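Local atomic coordinates of restriction endonuclease S subunits (Thermoanaerobacter tengcongensis, PDB entry 3OKG), a protein that probably serves as the DNA-specificity subunit of a type I restriction-modification methyltransferase, acting together with M polypeptides. Residues A[196-201]-A[387-392]; A[327-332]-A[373-378]. All coordinates share one frame; numbering follows the deposited sequence.

Contact 1. Residues A[196-201]-A[387-392]; sequences RLRAEA and RAQAET
Arg198 of the long helix 174-216 reaches across to Ala388 and Gln389, where helix 365-388 ends and the chain passes through a short non-helical break into helix 392-407. Its CB lies 3.8 Å from Gln389 CD. One bond further, Arg198 CG packs on Gln389 CG at 3.5 Å. The first torsion sets this course: Arg198 CG stands opposite the backbone N (chi1 -170°), and the chain then bends at chi2 and chi3. The bend at chi2 brings Arg198 CD within 3.6 Å of Ala388 CB; the one at chi3 then sets NE and the guanidinium. Arg198 NE comes next, 3.3 Å from Ala388 O, but the angle is poor for a hydrogen bond. That oxygen sits over one face of the guanidinium, toward its rim. At the guanidinium edge, close to Arg198 NE, lies the Gln389 amide, its plane turned 41° from that of the arginine. At the tip, Arg198 NH2 forms a long, weak ion pair with Glu395 just beyond the break. The arginine also touches Leu385. This is a surface contact between the two antiparallel coiled-coil helices. Aliphatic carbons of Arg198 pack on Ala388 and Gln389, and the partly negative carbonyl oxygen over the cationic group probably adds some attraction, at the place where the second helix is interrupted.

Contact 2. Residues A[327-332]-A[373-378]; sequences LLYYLH and AYLDQI
Helix 324-333, from the globular part of the second half, packs here against helix 365-388 of the coiled coil. Tyr329 carries the contact from the first helix; Leu375 and Asp376 receive it on the second. The Leu375 side chain lies along one face of the Tyr329 ring. Leu375 CB is 3.5 Å from Tyr329 CZ, near the hydroxyl end. Leu375 CD1 sits 3.8 Å from the Tyr329 ring centroid and 15° off the ring normal, making a CH-pi contact. The extended leucine (chi2 179°) covers the ring from CZ back to CG. Asp376 approaches at the ring edge instead. Tyr329 OH donates a short hydrogen bond of 2.6 Å to Asp376 OD1, which accepts it through the anti lone pair, away from the other carboxylate oxygen. Ring and carboxylate planes are 40° apart. One side chain thus joins a CH-pi and apolar contact to a hydrogen bond at its tip. A phenylalanine here would probably keep the leucine packing but leave the Asp376 carboxylate without its hydroxyl donor. Leu375 also touches Ala212 of helix 174-216, and Ile378 meets Met209, so Leu375 lies where helices 174-216, 324-333 and 365-388 meet. Elsewhere on helix 324-333, Leu327, Leu328 and Leu331 rest on strand 289-292, and Tyr330 bonds through its hydroxyl to Phe359 O on strand 359-362.

Contacts 1 and 2 share helix 365-388 but use different parts of it. Contact 2 takes residues 373-378, while contact 1 lies at the far end, where the helix stops. Their centres are 23 Å apart and their nearest atoms about 9 Å apart, so they do not touch. In sequence, both segments of contact 2 fall between those of contact 1. Helix 174-216 connects the two places, supplying residues 196-201 to contact 1 and Ala212 and Met209 beside contact 2. Contact 1 joins the coiled-coil helices at the surface, near the middle of the chain. Contact 2 is buried and joins helix 324-333 to helix 365-388.

Contact 1. Residues A[196-201]-A[387-392]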
loop_
_atom_site.group_PDB
_atom_site.type_symbol
_atom_site.label_atom_id
_atom_site.label_comp_id
_atom_site.label_asym_id
_atom_site.label_seq_id
_atom_site.Cartn_x
_atom_site.Cartn_y
_atom_site.Cartn_z
ATOM N N ARG A 196 3.531 10.402 -6.781
ATOM C CA ARG A 196 4.722 11.191 -6.453
ATOM C C ARG A 196 4.354 12.398 -5.620
ATOM O O ARG A 196 5.022 12.728 -4.639
ATOM C CB ARG A 196 5.423 11.691 -7.715
ATOM C CG ARG A 196 6.320 10.678 -8.373
ATOM C CD ARG A 196 6.603 11.032 -9.852
ATOM N NE ARG A 196 6.911 9.776 -10.527
ATOM C CZ ARG A 196 6.715 9.520 -11.813
ATOM N NH1 ARG A 196 6.202 10.443 -12.617
ATOM N NH2 ARG A 196 7.023 8.317 -12.282
ATOM N N LEU A 197 3.284 13.064 -6.024
ATOM C CA LEU A 197 2.817 14.239 -5.308
ATOM C C LEU A 197 2.488 13.866 -3.855
ATOM O O LEU A 197 2.854 14.584 -2.927
ATOM C CB LEU A 197 1.563 14.776 -5.997
ATOM C CG LEU A 197 1.115 16.139 -5.483
ATOM C CD1 LEU A 197 2.198 17.203 -5.713
ATOM C CD2 LEU A 197 -0.215 16.510 -6.165
ATOM N N ARG A 198 1.772 12.757 -3.690
ATOM C CA ARG A 198 1.382 12.278 -2.372
ATOM C C ARG A 198 2.621 12.055 -1.523
ATOM O O ARG A 198 2.704 12.526 -0.389
ATOM C CB ARG A 198 0.578 10.982 -2.487
ATOM C CG ARG A 198 -0.069 10.536 -1.186
ATOM C CD ARG A 198 -1.486 10.037 -1.417
ATOM N NE ARG A 198 -1.605 9.286 -2.664
ATOM C CZ ARG A 198 -2.661 9.338 -3.468
ATOM N NH1 ARG A 198 -3.696 10.107 -3.160
ATOM N NH2 ARG A 198 -2.683 8.621 -4.583
ATOM N N ALA A 199 3.599 11.360 -2.094
ATOM C CA ALA A 199 4.866 11.120 -1.417
ATOM C C ALA A 199 5.496 12.426 -0.936
ATOM O O ALA A 199 6.021 12.494 0.176
ATOM C CB ALA A 199 5.825 10.374 -2.333
ATOM N N GLU A 200 5.444 13.458 -1.773
ATOM C CA GLU A 200 6.018 14.741 -1.415
ATOM C C GLU A 200 5.220 15.351 -0.269
ATOM O O GLU A 200 5.813 15.908 0.665
ATOM C CB GLU A 200 6.057 15.693 -2.613
ATOM C CG GLU A 200 7.086 15.307 -3.650
ATOM C CD GLU A 200 6.932 16.083 -4.946
ATOM O OE1 GLU A 200 6.043 16.961 -5.014
ATOM O OE2 GLU A 200 7.697 15.808 -5.898
ATOM N N ALA A 201 3.887 15.234 -0.338
ATOM C CA ALA A 201 3.016 15.809 0.696
ATOM C C ALA A 201 3.250 15.118 2.032
ATOM O O ALA A 201 3.328 15.761 3.088
ATOM C CB ALA A 201 1.541 15.690 0.296
ATOM N N ARG A 387 -1.999 6.472 4.847
ATOM C CA ARG A 387 -2.917 5.458 4.329
ATOM C C ARG A 387 -3.242 5.625 2.847
ATOM O O ARG A 387 -3.458 4.638 2.133
ATOM C CB ARG A 387 -4.221 5.467 5.135
ATOM C CG ARG A 387 -4.232 4.485 6.296
ATOM C CD ARG A 387 -5.574 4.467 7.026
ATOM N NE ARG A 387 -5.760 5.632 7.897
ATOM C CZ ARG A 387 -5.281 5.733 9.138
ATOM N NH1 ARG A 387 -4.570 4.742 9.666
ATOM N NH2 ARG A 387 -5.508 6.830 9.852
ATOM N N ALA A 388 -3.303 6.872 2.391
ATOM C CA ALA A 388 -3.651 7.153 1.004
ATOM C C ALA A 388 -2.582 6.674 0.030
ATOM O O ALA A 388 -2.817 6.631 -1.190
ATOM C CB ALA A 388 -3.922 8.652 0.800
ATOM N N GLN A 389 -1.401 6.342 0.545
ATOM C CA GLN A 389 -0.353 5.813 -0.323
ATOM C C GLN A 389 -0.489 4.298 -0.332
ATOM O O GLN A 389 0.028 3.621 0.553
ATOM C CB GLN A 389 1.048 6.237 0.139
ATOM C CG GLN A 389 1.585 7.534 -0.519
ATOM C CD GLN A 389 1.827 7.433 -2.052
ATOM O OE1 GLN A 389 2.971 7.508 -2.524
ATOM N NE2 GLN A 389 0.747 7.305 -2.824
ATOM N N ALA A 390 -1.216 3.783 -1.320
ATOM C CA ALA A 390 -1.462 2.340 -1.465
ATOM C C ALA A 390 -0.206 1.679 -1.987
ATOM O O ALA A 390 0.639 2.343 -2.606
ATOM C CB ALA A 390 -2.623 2.100 -2.441
ATOM N N GLU A 391 -0.067 0.378 -1.756
ATOM C CA GLU A 391 1.140 -0.292 -2.206
ATOM C C GLU A 391 1.161 -0.248 -3.727
ATOM O O GLU A 391 0.106 -0.219 -4.376
ATOM C CB GLU A 391 1.246 -1.720 -1.648
ATOM C CG GLU A 391 0.580 -2.789 -2.480
ATOM C CD GLU A 391 1.514 -3.414 -3.504
ATOM O OE1 GLU A 391 1.017 -4.182 -4.358
ATOM O OE2 GLU A 391 2.740 -3.143 -3.450
ATOM N N THR A 392 2.365 -0.242 -4.280
ATOM C CA THR A 392 2.582 0.143 -5.664
ATOM C C THR A 392 1.993 -0.847 -6.640
ATOM O O THR A 392 1.183 -0.478 -7.481
ATOM C CB THR A 392 4.080 0.342 -5.979
ATOM O OG1 THR A 392 4.640 1.285 -5.054
ATOM C CG2 THR A 392 4.275 0.854 -7.419
#

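Contact 2. Residues A[327-332]-A[373-378]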
loop_
_atom_site.group_PDB
_atom_site.type_symbol
_atom_site.label_atom_id
_atom_site.label_comp_id
_atom_site.label_asym_id
_atom_site.label_seq_id
_atom_site.Cartn_x
_atom_site.Cartn_y
_atom_site.Cartn_z
ATOM N N LEU A 327 -1.411 17.176 27.274
ATOM C CA LEU A 327 -0.541 16.179 27.889
ATOM C C LEU A 327 -0.131 15.092 26.892
ATOM O O LEU A 327 1.042 14.743 26.777
ATOM C CB LEU A 327 -1.262 15.519 29.072
ATOM C CG LEU A 327 -0.481 14.413 29.787
ATOM C CD1 LEU A 327 0.890 14.926 30.219
ATOM C CD2 LEU A 327 -1.265 13.890 30.987
ATOM N N LEU A 328 -1.113 14.556 26.171
ATOM C CA LEU A 328 -0.854 13.490 25.213
ATOM C C LEU A 328 0.131 13.905 24.120
ATOM O O LEU A 328 1.066 13.162 23.799
ATOM C CB LEU A 328 -2.169 13.030 24.569
ATOM C CG LEU A 328 -2.102 11.659 23.899
ATOM C CD1 LEU A 328 -1.647 10.636 24.911
ATOM C CD2 LEU A 328 -3.473 11.253 23.316
ATOM N N TYR A 329 -0.091 15.061 23.510
ATOM C CA TYR A 329 0.852 15.544 22.501
ATOM C C TYR A 329 2.256 15.705 23.068
ATOM O O TYR A 329 3.248 15.403 22.405
ATOM C CB TYR A 329 0.404 16.875 21.928
ATOM C CG TYR A 329 -0.512 16.719 20.741
ATOM C CD1 TYR A 329 -1.822 17.178 20.792
ATOM C CD2 TYR A 329 -0.068 16.092 19.576
ATOM C CE1 TYR A 329 -2.679 17.035 19.704
ATOM C CE2 TYR A 329 -0.919 15.932 18.482
ATOM C CZ TYR A 329 -2.216 16.398 18.563
ATOM O OH TYR A 329 -3.058 16.250 17.493
ATOM N N TYR A 330 2.337 16.199 24.301
ATOM C CA TYR A 330 3.652 16.446 24.915
ATOM C C TYR A 330 4.386 15.132 25.134
ATOM O O TYR A 330 5.548 15.001 24.770
ATOM C CB TYR A 330 3.477 17.163 26.248
ATOM C CG TYR A 330 4.778 17.681 26.839
ATOM C CD1 TYR A 330 5.578 18.556 26.133
ATOM C CD2 TYR A 330 5.181 17.301 28.122
ATOM C CE1 TYR A 330 6.766 19.042 26.676
ATOM C CE2 TYR A 330 6.359 17.776 28.669
ATOM C CZ TYR A 330 7.138 18.643 27.956
ATOM O OH TYR A 330 8.308 19.131 28.483
ATOM N N LEU A 331 3.690 14.151 25.702
ATOM C CA LEU A 331 4.278 12.840 25.960
ATOM C C LEU A 331 4.725 12.150 24.677
ATOM O O LEU A 331 5.753 11.475 24.654
ATOM C CB LEU A 331 3.296 11.931 26.704
ATOM C CG LEU A 331 2.903 12.325 28.130
ATOM C CD1 LEU A 331 1.805 11.391 28.624
ATOM C CD2 LEU A 331 4.090 12.336 29.102
ATOM N N HIS A 332 3.956 12.329 23.614
ATOM C CA HIS A 332 4.304 11.753 22.320
ATOM C C HIS A 332 5.569 12.414 21.800
ATOM O O HIS A 332 6.512 11.723 21.435
ATOM C CB HIS A 332 3.151 11.891 21.319
ATOM C CG HIS A 332 3.321 11.062 20.081
ATOM N ND1 HIS A 332 3.432 11.614 18.821
ATOM C CD2 HIS A 332 3.410 9.720 19.912
ATOM C CE1 HIS A 332 3.575 10.648 17.930
ATOM N NE2 HIS A 332 3.565 9.489 18.566
ATOM N N ALA A 373 -6.329 22.080 18.730
ATOM C CA ALA A 373 -7.143 22.060 17.511
ATOM C C ALA A 373 -6.247 22.137 16.257
ATOM O O ALA A 373 -6.459 21.434 15.275
ATOM C CB ALA A 373 -8.132 23.194 17.534
ATOM N N TYR A 374 -5.221 22.976 16.314
ATOM C CA TYR A 374 -4.281 23.098 15.206
ATOM C C TYR A 374 -3.481 21.816 14.965
ATOM O O TYR A 374 -3.378 21.353 13.835
ATOM C CB TYR A 374 -3.347 24.287 15.413
ATOM C CG TYR A 374 -2.193 24.317 14.448
ATOM C CD1 TYR A 374 -2.398 24.629 13.100
ATOM C CD2 TYR A 374 -0.903 24.047 14.874
ATOM C CE1 TYR A 374 -1.341 24.659 12.195
ATOM C CE2 TYR A 374 0.174 24.086 13.975
ATOM C CZ TYR A 374 -0.055 24.392 12.640
ATOM O OH TYR A 374 0.995 24.427 11.743
ATOM N N LEU A 375 -2.897 21.255 16.022
ATOM C CA LEU A 375 -2.141 20.005 15.922
ATOM C C LEU A 375 -3.012 18.842 15.448
ATOM O O LEU A 375 -2.543 17.971 14.726
ATOM C CB LEU A 375 -1.530 19.631 17.292
ATOM C CG LEU A 375 -0.442 20.578 17.837
ATOM C CD1 LEU A 375 0.025 20.053 19.223
ATOM C CD2 LEU A 375 0.730 20.696 16.877
ATOM N N ASP A 376 -4.255 18.799 15.914
ATOM C CA ASP A 376 -5.168 17.737 15.518
ATOM C C ASP A 376 -5.354 17.745 14.004
ATOM O O ASP A 376 -5.418 16.681 13.386
ATOM C CB ASP A 376 -6.534 17.919 16.181
ATOM C CG ASP A 376 -6.558 17.428 17.615
ATOM O OD1 ASP A 376 -5.585 16.774 18.059
ATOM O OD2 ASP A 376 -7.570 17.699 18.288
ATOM N N GLN A 377 -5.468 18.939 13.422
ATOM C CA GLN A 377 -5.644 19.036 11.963
ATOM C C GLN A 377 -4.445 18.405 11.232
ATOM O O GLN A 377 -4.605 17.597 10.335
ATOM C CB GLN A 377 -5.859 20.500 11.550
ATOM C CG GLN A 377 -5.794 20.770 10.061
ATOM C CD GLN A 377 -7.169 20.959 9.421
ATOM O OE1 GLN A 377 -8.193 20.496 9.941
ATOM N NE2 GLN A 377 -7.194 21.650 8.282
ATOM N N ILE A 378 -3.231 18.765 11.636
ATOM C CA ILE A 378 -2.030 18.198 11.031
ATOM C C ILE A 378 -1.921 16.690 11.268
ATOM O O ILE A 378 -1.577 15.914 10.364
ATOM C CB ILE A 378 -0.759 18.854 11.604
ATOM C CG1 ILE A 378 -0.818 20.378 11.468
ATOM C CG2 ILE A 378 0.469 18.275 10.943
ATOM C CD1 ILE A 378 0.352 21.096 12.207
#